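Local coordinates for L-rhamnose mutarotase (Formosa agariphila, PDB 6HHN) that catalyses the anomeric conversion of alpha- to beta-L-rhamnose, a step in the breakdown of the algal polysaccharide ulvan, and works as a homodimer, at the interface of chains A and B. Residues are numbered along the deposited sequence; one frame, centred on the assembly and turned at random. Chains: chain A/B, L-rhamnose mutarotase.

Contact 1: the interface of chains A and B. Residues chain A 33, 36, 41, 52; chain B 112, 114.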
# COMPACT_ATOMS: atom_id res chain seq x y z
N HIS A 33 -3.91 6.83 -16.39
CA HIS A 33 -2.86 5.88 -16.06
C HIS A 33 -2.85 4.68 -17.00
O HIS A 33 -1.78 4.12 -17.26
CB HIS A 33 -2.95 5.48 -14.58
CG HIS A 33 -2.44 6.56 -13.69
ND1 HIS A 33 -1.17 6.55 -13.15
CD2 HIS A 33 -3.00 7.75 -13.34
CE1 HIS A 33 -0.98 7.68 -12.48
NE2 HIS A 33 -2.07 8.42 -12.58
N LEU A 36 -0.56 5.86 -19.59
CA LEU A 36 0.67 6.44 -19.09
C LEU A 36 1.70 6.50 -20.20
O LEU A 36 1.89 5.53 -20.94
CB LEU A 36 1.22 5.58 -17.95
CG LEU A 36 2.52 6.08 -17.29
CD1 LEU A 36 2.22 7.30 -16.44
CD2 LEU A 36 3.17 5.01 -16.46
N LYS A 41 7.21 5.54 -18.33
CA LYS A 41 7.46 4.17 -17.90
C LYS A 41 8.94 3.84 -18.04
O LYS A 41 9.56 3.29 -17.11
CB LYS A 41 6.61 3.19 -18.72
CG LYS A 41 5.11 3.28 -18.47
CD LYS A 41 4.37 2.19 -19.24
CE LYS A 41 2.89 2.50 -19.40
NZ LYS A 41 2.17 1.40 -20.10
N TYR A 52 5.46 -1.28 -9.51
CA TYR A 52 4.83 -0.05 -9.03
C TYR A 52 3.32 -0.20 -9.17
O TYR A 52 2.80 -0.25 -10.29
CB TYR A 52 5.33 1.10 -9.91
CG TYR A 52 4.91 2.50 -9.53
CD1 TYR A 52 4.15 2.79 -8.41
CD2 TYR A 52 5.30 3.56 -10.34
CE1 TYR A 52 3.81 4.09 -8.11
CE2 TYR A 52 4.96 4.84 -10.06
CZ TYR A 52 4.20 5.12 -8.94
OH TYR A 52 3.86 6.44 -8.66
N PHE B 112 -3.45 1.28 -11.01
CA PHE B 112 -2.28 1.37 -11.87
C PHE B 112 -1.32 0.26 -11.49
O PHE B 112 -1.12 -0.01 -10.30
CB PHE B 112 -1.59 2.73 -11.71
CG PHE B 112 -0.28 2.83 -12.43
CD1 PHE B 112 -0.24 2.89 -13.82
CD2 PHE B 112 0.91 2.89 -11.74
CE1 PHE B 112 0.97 3.00 -14.48
CE2 PHE B 112 2.12 2.98 -12.41
CZ PHE B 112 2.14 3.04 -13.78
N MET B 114 2.68 -1.03 -13.05
CA MET B 114 3.81 -1.12 -13.98
C MET B 114 4.79 -2.15 -13.44
O MET B 114 5.37 -1.95 -12.37
CB MET B 114 4.50 0.24 -14.15
CG MET B 114 5.61 0.22 -15.18
SD MET B 114 6.84 1.53 -14.97
CE MET B 114 7.66 1.00 -13.48

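Contact 2: the interface of chains A and B. Residues chain A 51, 66, 68; chain B 51, 66, 68.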
# COMPACT_ATOMS: atom_id res chain seq x y z
N GLU A 51 7.61 -3.00 -10.19
CA GLU A 51 6.44 -3.46 -9.44
C GLU A 51 5.74 -2.30 -8.74
O GLU A 51 5.48 -2.33 -7.53
CB GLU A 51 6.82 -4.57 -8.48
CG GLU A 51 7.33 -5.80 -9.21
CD GLU A 51 7.66 -6.93 -8.27
OE1 GLU A 51 6.79 -7.27 -7.44
OE2 GLU A 51 8.80 -7.46 -8.35
N PHE A 66 2.71 1.59 -3.83
CA PHE A 66 3.77 0.67 -3.45
C PHE A 66 4.70 0.52 -4.64
O PHE A 66 4.23 0.37 -5.76
CB PHE A 66 3.16 -0.70 -3.10
CG PHE A 66 4.19 -1.78 -2.90
CD1 PHE A 66 4.64 -2.55 -3.97
CD2 PHE A 66 4.72 -2.02 -1.65
CE1 PHE A 66 5.60 -3.53 -3.79
CE2 PHE A 66 5.67 -3.02 -1.46
CZ PHE A 66 6.11 -3.77 -2.54
N LYS A 68 8.98 -1.00 -5.74
CA LYS A 68 10.33 -1.44 -5.43
C LYS A 68 11.31 -0.54 -6.16
O LYS A 68 11.08 -0.16 -7.31
CB LYS A 68 10.56 -2.87 -5.88
CG LYS A 68 9.74 -3.88 -5.14
CD LYS A 68 10.13 -5.26 -5.61
CE LYS A 68 9.18 -6.30 -5.07
NZ LYS A 68 9.53 -7.68 -5.53
N GLU B 51 5.62 -11.79 -0.28
CA GLU B 51 5.92 -10.36 -0.34
C GLU B 51 4.85 -9.54 0.35
O GLU B 51 4.29 -8.59 -0.20
CB GLU B 51 6.14 -9.92 -1.78
CG GLU B 51 7.34 -10.61 -2.41
CD GLU B 51 7.60 -10.14 -3.81
OE1 GLU B 51 7.67 -8.91 -4.01
OE2 GLU B 51 7.71 -11.00 -4.71
N PHE B 66 0.05 -4.67 1.65
CA PHE B 66 0.23 -5.14 0.28
C PHE B 66 0.72 -6.58 0.35
O PHE B 66 1.60 -6.89 1.15
CB PHE B 66 1.28 -4.27 -0.42
CG PHE B 66 1.70 -4.80 -1.76
CD1 PHE B 66 2.75 -5.72 -1.88
CD2 PHE B 66 1.04 -4.42 -2.91
CE1 PHE B 66 3.12 -6.22 -3.11
CE2 PHE B 66 1.43 -4.91 -4.15
CZ PHE B 66 2.46 -5.82 -4.24
N LYS B 68 1.19 -10.39 -2.31
CA LYS B 68 0.95 -11.18 -3.50
C LYS B 68 0.36 -12.51 -3.08
O LYS B 68 0.76 -13.09 -2.07
CB LYS B 68 2.24 -11.45 -4.26
CG LYS B 68 2.87 -10.23 -4.85
CD LYS B 68 4.09 -10.64 -5.64
CE LYS B 68 4.88 -9.43 -6.07
NZ LYS B 68 6.11 -9.81 -6.84

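Contact 3: the interface of chains A and B. Residues chain A 26, 29-30, 33, 54-56, 63; chain B 109-111.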
# COMPACT_ATOMS: atom_id res chain seq x y z
N LYS A 26 -11.89 9.40 -9.91
CA LYS A 26 -11.33 8.07 -10.09
C LYS A 26 -11.26 7.70 -11.56
O LYS A 26 -10.25 7.16 -12.02
CB LYS A 26 -12.15 7.03 -9.31
CG LYS A 26 -11.65 5.59 -9.50
CD LYS A 26 -12.55 4.59 -8.79
CE LYS A 26 -12.23 3.17 -9.19
NZ LYS A 26 -13.29 2.23 -8.70
N TYR A 29 -8.49 9.53 -13.42
CA TYR A 29 -7.20 9.05 -12.95
C TYR A 29 -6.87 7.71 -13.58
O TYR A 29 -5.75 7.50 -14.10
CB TYR A 29 -7.24 8.95 -11.42
CG TYR A 29 -5.90 8.59 -10.82
CD1 TYR A 29 -4.97 9.56 -10.53
CD2 TYR A 29 -5.57 7.26 -10.57
CE1 TYR A 29 -3.74 9.23 -10.02
CE2 TYR A 29 -4.35 6.94 -10.05
CZ TYR A 29 -3.44 7.92 -9.76
OH TYR A 29 -2.21 7.59 -9.23
N LYS A 30 -7.83 6.79 -13.57
CA LYS A 30 -7.58 5.46 -14.10
C LYS A 30 -7.34 5.50 -15.60
O LYS A 30 -6.42 4.84 -16.11
CB LYS A 30 -8.75 4.54 -13.76
CG LYS A 30 -8.57 3.12 -14.28
CD LYS A 30 -9.26 2.10 -13.38
CE LYS A 30 -9.16 0.69 -13.95
NZ LYS A 30 -8.55 0.65 -15.32
N HIS A 33 -3.91 6.83 -16.39
CA HIS A 33 -2.86 5.88 -16.06
C HIS A 33 -2.85 4.68 -17.00
O HIS A 33 -1.78 4.12 -17.26
CB HIS A 33 -2.95 5.48 -14.58
CG HIS A 33 -2.44 6.56 -13.69
ND1 HIS A 33 -1.17 6.55 -13.15
CD2 HIS A 33 -3.00 7.75 -13.34
CE1 HIS A 33 -0.98 7.68 -12.48
NE2 HIS A 33 -2.07 8.42 -12.58
N ILE A 54 -0.53 1.35 -7.73
CA ILE A 54 -1.29 2.36 -7.00
C ILE A 54 -2.70 1.82 -6.80
O ILE A 54 -3.31 1.32 -7.75
CB ILE A 54 -1.31 3.71 -7.74
CG1 ILE A 54 0.11 4.21 -7.99
CG2 ILE A 54 -2.12 4.73 -6.90
CD1 ILE A 54 0.20 5.41 -8.92
N PHE A 55 -3.18 1.87 -5.55
CA PHE A 55 -4.50 1.41 -5.14
C PHE A 55 -5.31 2.59 -4.63
O PHE A 55 -4.76 3.57 -4.12
CB PHE A 55 -4.36 0.37 -4.00
CG PHE A 55 -3.47 -0.79 -4.32
CD1 PHE A 55 -2.11 -0.73 -4.07
CD2 PHE A 55 -3.99 -1.95 -4.86
CE1 PHE A 55 -1.28 -1.80 -4.34
CE2 PHE A 55 -3.16 -3.03 -5.15
CZ PHE A 55 -1.81 -2.96 -4.89
N ILE A 56 -6.64 2.50 -4.77
CA ILE A 56 -7.52 3.57 -4.34
C ILE A 56 -8.46 3.11 -3.23
O ILE A 56 -8.93 1.96 -3.23
CB ILE A 56 -8.30 4.16 -5.54
CG1 ILE A 56 -8.96 5.49 -5.16
CG2 ILE A 56 -9.32 3.15 -6.07
CD1 ILE A 56 -9.61 6.18 -6.34
N LEU A 63 -5.06 7.57 -2.36
CA LEU A 63 -4.27 6.65 -3.16
C LEU A 63 -3.13 6.11 -2.31
O LEU A 63 -2.45 6.88 -1.62
CB LEU A 63 -3.69 7.38 -4.38
CG LEU A 63 -4.72 7.99 -5.33
CD1 LEU A 63 -4.08 9.01 -6.27
CD2 LEU A 63 -5.42 6.88 -6.13
N GLU B 109 -8.65 -0.96 -4.30
CA GLU B 109 -8.69 -1.41 -5.69
C GLU B 109 -7.46 -0.91 -6.45
O GLU B 109 -7.14 0.28 -6.41
CB GLU B 109 -9.96 -0.85 -6.34
CG GLU B 109 -10.14 -1.15 -7.82
CD GLU B 109 -11.33 -0.40 -8.42
OE1 GLU B 109 -12.25 -0.00 -7.67
OE2 GLU B 109 -11.36 -0.21 -9.66
N GLU B 110 -6.80 -1.81 -7.17
CA GLU B 110 -5.65 -1.39 -7.97
C GLU B 110 -6.10 -0.57 -9.17
O GLU B 110 -6.98 -0.99 -9.93
CB GLU B 110 -4.83 -2.60 -8.44
CG GLU B 110 -3.46 -2.20 -8.96
CD GLU B 110 -2.62 -3.38 -9.37
OE1 GLU B 110 -3.05 -4.12 -10.28
OE2 GLU B 110 -1.52 -3.56 -8.78
N VAL B 111 -5.51 0.62 -9.32
CA VAL B 111 -5.83 1.51 -10.44
C VAL B 111 -4.64 1.75 -11.37
O VAL B 111 -4.81 2.39 -12.42
CB VAL B 111 -6.42 2.85 -9.97
CG1 VAL B 111 -7.82 2.63 -9.38
CG2 VAL B 111 -5.54 3.53 -8.95
O HOH W 1 -13.43 2.10 -5.94

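Contact 1: the interface of chains A and B
B:Phe112 reaches across the dimer interface into a pocket walled by A:His33, A:Leu36 and A:Tyr52. Its CG stands anti to the backbone N (chi1 173°), which carries the ring away from its own strand and in between helix 26-34 and strand 52-57 of the other subunit. At the base, B:Phe112 CB and CG lie near the imidazole ND1 of A:His33, CG at 3.9 Å. Along one flank, B:Phe112 CD1 touches ND1 of A:His33 and, at 3.8 Å, its CB; the phenyl atom sits at the edge of the imidazole, in its plane, and the two rings are steeply inclined at 69°. On the opposite flank B:Phe112 CE2 points at the face of the A:Tyr52 phenol, meeting its CD2 at 3.8 Å near the rim, and these ring planes are almost perpendicular at 86°. The tip, B:Phe112 CZ, abuts the CD2 methyl of A:Leu36 at 3.5 Å. A:His33, the likely proton donor, and A:Tyr52, a likely substrate-binding residue, therefore pack against a partner side chain, which may help to position them. Beside the ring, A:Tyr52 and B:Met114 pair through reciprocal backbone N-to-O hydrogen bonds, each 2.9 Å. The thioether SD of B:Met114 turns to the backbone of A:Lys41 in helix 38-46. Strand 106-114 of chain B thus runs antiparallel to strand 52-57 of chain A, its end beneath that subunit's helices.

Contact 2: the interface of chains A and B
A:Phe66 and B:Phe66 stack face to face across the two-fold axis, their planes 8° apart and their centroids separated by 4.0 Å. This is the tightly packed part of the contact. The two CE1 atoms of A:Phe66 and B:Phe66 approach to 3.7 Å in a parallel, slipped stack in which an ortho carbon, CD1, of each ring sits over the centre of the other. Each Phe66 carries CG anti to its backbone N (chi1 171°), which points the ring from strand 62-69 towards its twin. The polar part is joined through the tips of long side chains, without the face-to-face overlap of the rings. A:Lys68 forms a salt bridge through NZ to OE1 of B:Glu51 (2.7 Å) and a second, within its own chain, to OE2 of A:Glu51 (2.9 Å). B:Lys68 mirrors this arrangement. Each ammonium thus bridges carboxylates of both chains, and both oxygens of each glutamate are engaged, the lysines approaching from above the carboxylate planes. The NZ atoms of A:Lys68 and B:Lys68 are 4.2 Å apart, like charges whose repulsion the carboxylates between them would probably ease. The site lies on the dimer axis, where strands 62-69 of both subunits face each other and A:Glu51 and B:Glu51, in the loop just before strand 52-57 of each chain, supply the acids.

Contact 3: the interface of chains A and B
A:Lys26 and B:Glu109 meet tip to tip with their side chains crossing at about a right angle. The lysine, with CG anti to the backbone N (chi1 177°), stretches out from helix 26-34 and forms a salt bridge from A:Lys26 NZ to OE1 of B:Glu109 (2.7 Å), on the syn side of that oxygen and 29° out of the carboxylate plane. An alanine in place of B:Glu109 would probably leave the A:Lys26 ammonium without its charged mate and weaken this tie between helix 26-34 and the partner strand. B:Val111 stands between helix and sheet and presents a different methyl to each neighbour: CG1 rests on CG2 of A:Ile56 at 3.7 Å, the two side chains again nearly perpendicular, while CG2 is directed at CE2 of the A:Tyr29 phenol ring, 3.8 Å away. That phenol in turn lies against the imidazole of A:His33, so the valine may help to hold the wall of the probable active site. A:Phe55 points to the other side of the sheet, where its ring slants along B:Glu110, CD2 touching the backbone CA at 3.6 Å and CE2 reaching CB. Beneath these side chains the antiparallel backbones are joined by hydrogen bonds from B:Val111 N to A:Ile54 O, from A:Ile56 N to B:Glu109 O and from B:Glu109 N to A:Ile56 O. A water molecule completes the charged end, 2.8 Å from A:Lys26 NZ and 3.0 Å from B:Glu109 OE1.

Contacts 1 and 3 form one continuous stretch, the centres of their C-alpha atoms about 10 Å apart: strand 106-114 of chain B runs along strand 52-57 of chain A in both, and both include A:His33. Between C-alpha centres, contact 2 lies about 14 Å from contact 1 and 15 Å from contact 3; it joins the subunits on the symmetry axis, its centre about 16 Å from A:His33, the probable proton donor. Twins of contacts 1 and 3 occur with the chains exchanged, so each subunit lends a strand to the other's sheet and borders its probable catalytic pocket, while contact 2 closes the centre. Dimer formation and active-site architecture thus appear closely coupled.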